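Local coordinates for protein endonuclease IV (Thermus thermophilus, PDB 3AAM) that repairs DNA as a metal-dependent endonuclease, cleaving phosphodiester bonds at apurinic or apyrimidinic sites to leave a 3'-hydroxyl and a 5'-terminal sugar phosphate, at residues 163-168 with 197-202. Sequence-based numbering, arbitrary orientation.
Sequences PLQVCL and LERVPV
The Arg199 guanidinium carries the Gln165 amide on one face, CD lying 3.6 Å above its plane but displaced from the middle of the group, NE2 above the same face, the two planes 31° apart; at its edge sits Leu164 O. A water bridges that edge, donating to Leu164 O at 2.7 Å and accepting from Arg199 NH2. The arginine reaches back along 163-165 because its chain bends at chi2 and chi3 (-58° and -71°), and the extended glutamine crosses it at about a right angle. Amide oxygen OE1 rests against Pro201 CD at 3.4 Å and near Arg199 CA. An alanine at Gln165 would remove this amide and would probably leave the guanidinium less firmly held and Pro201 less well covered.

The two backbones are joined by two hydrogen bonds: Val166 N donates to Arg199 O at 2.8 Å, almost head-on to the carbonyl oxygen, and Leu168 N gives a longer bond to Val202 O, 3.3 Å, approaching within the plane of the carbonyl. Between them Val200 CA makes a CA-H...O contact to Val166 O at 3.2 Å. Val200 CG1 packs on Leu168 CB, while Cys167 SG lies 4.2 Å from Val202 CG1.

Here the loop after helix 184-194 comes back beside strand 165-169, the return of a beta-alpha-beta crossover of the TIM barrel, whose strands 165-169 and 202-208 run parallel. Val166 and Leu168 touch helix 152-159, and Leu168 and Val200 also meet Leu191 of helix 184-194; on the barrel's inner side Cys167 touches Val106 and Val202 touches Tyr104, both from strand 104-107.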
# COMPACT_ATOMS: atom_id res chain seq x y z
N PRO A 163 -15.86 -5.14 -3.99
CA PRO A 163 -15.33 -5.34 -2.64
C PRO A 163 -13.98 -4.64 -2.48
O PRO A 163 -13.29 -4.82 -1.50
CB PRO A 163 -15.20 -6.86 -2.55
CG PRO A 163 -14.76 -7.21 -3.95
CD PRO A 163 -15.68 -6.35 -4.81
N LEU A 164 -13.62 -3.84 -3.48
CA LEU A 164 -12.37 -3.10 -3.45
C LEU A 164 -12.41 -2.00 -2.41
O LEU A 164 -13.47 -1.43 -2.14
CB LEU A 164 -12.08 -2.45 -4.81
CG LEU A 164 -11.95 -3.32 -6.06
CD1 LEU A 164 -11.90 -2.44 -7.30
CD2 LEU A 164 -10.70 -4.17 -5.94
N GLN A 165 -11.26 -1.71 -1.82
CA GLN A 165 -11.15 -0.63 -0.86
C GLN A 165 -9.99 0.25 -1.30
O GLN A 165 -9.39 0.00 -2.34
CB GLN A 165 -10.98 -1.16 0.56
CG GLN A 165 -12.30 -1.71 1.11
CD GLN A 165 -12.24 -2.07 2.57
OE1 GLN A 165 -11.80 -1.28 3.40
NE2 GLN A 165 -12.69 -3.29 2.90
N VAL A 166 -9.67 1.26 -0.50
CA VAL A 166 -8.62 2.20 -0.89
C VAL A 166 -7.42 2.32 0.03
O VAL A 166 -7.52 2.15 1.25
CB VAL A 166 -9.25 3.61 -1.06
CG1 VAL A 166 -8.17 4.67 -1.23
CG2 VAL A 166 -10.20 3.61 -2.24
N CYS A 167 -6.27 2.59 -0.58
CA CYS A 167 -5.04 2.84 0.16
C CYS A 167 -4.65 4.28 -0.17
O CYS A 167 -4.44 4.62 -1.33
CB CYS A 167 -3.91 1.91 -0.28
SG CYS A 167 -2.30 2.39 0.42
N LEU A 168 -4.59 5.12 0.85
CA LEU A 168 -4.20 6.51 0.65
C LEU A 168 -2.69 6.65 0.69
O LEU A 168 -2.06 6.23 1.66
CB LEU A 168 -4.80 7.39 1.74
CG LEU A 168 -4.17 8.78 1.85
CD1 LEU A 168 -4.52 9.62 0.61
CD2 LEU A 168 -4.65 9.46 3.12
N LEU A 197 -13.68 7.24 4.89
CA LEU A 197 -12.52 6.70 5.58
C LEU A 197 -12.68 5.27 6.09
O LEU A 197 -11.68 4.60 6.37
CB LEU A 197 -12.11 7.62 6.73
CG LEU A 197 -11.60 8.99 6.26
CD1 LEU A 197 -11.27 9.87 7.45
CD2 LEU A 197 -10.37 8.79 5.39
N GLU A 198 -13.91 4.78 6.19
CA GLU A 198 -14.10 3.41 6.65
C GLU A 198 -13.58 2.42 5.62
O GLU A 198 -13.35 1.25 5.92
CB GLU A 198 -15.58 3.14 6.95
CG GLU A 198 -16.53 3.27 5.77
CD GLU A 198 -16.68 4.70 5.29
OE1 GLU A 198 -16.86 5.60 6.13
OE2 GLU A 198 -16.64 4.92 4.06
N ARG A 199 -13.37 2.91 4.40
CA ARG A 199 -12.87 2.07 3.31
C ARG A 199 -11.41 2.37 2.99
O ARG A 199 -10.96 2.13 1.87
CB ARG A 199 -13.73 2.26 2.06
CG ARG A 199 -15.23 2.16 2.31
CD ARG A 199 -15.63 0.82 2.92
NE ARG A 199 -15.52 -0.29 1.97
CZ ARG A 199 -15.97 -1.52 2.21
NH1 ARG A 199 -16.56 -1.80 3.36
NH2 ARG A 199 -15.83 -2.46 1.29
N VAL A 200 -10.68 2.91 3.96
CA VAL A 200 -9.26 3.22 3.77
C VAL A 200 -8.51 2.56 4.93
O VAL A 200 -8.10 3.23 5.89
CB VAL A 200 -8.99 4.73 3.81
CG1 VAL A 200 -7.54 5.01 3.44
CG2 VAL A 200 -9.92 5.45 2.85
N PRO A 201 -8.32 1.24 4.86
CA PRO A 201 -7.62 0.50 5.91
C PRO A 201 -6.12 0.67 6.02
O PRO A 201 -5.53 0.46 7.08
CB PRO A 201 -8.01 -0.95 5.62
CG PRO A 201 -8.09 -0.96 4.13
CD PRO A 201 -8.84 0.32 3.82
N VAL A 202 -5.49 1.05 4.91
CA VAL A 202 -4.04 1.22 4.89
C VAL A 202 -3.64 2.55 4.29
O VAL A 202 -4.22 3.01 3.31
CB VAL A 202 -3.37 0.09 4.06
CG1 VAL A 202 -1.87 0.27 4.06
CG2 VAL A 202 -3.75 -1.27 4.63
O HOH W 1 -16.08 -1.72 -1.36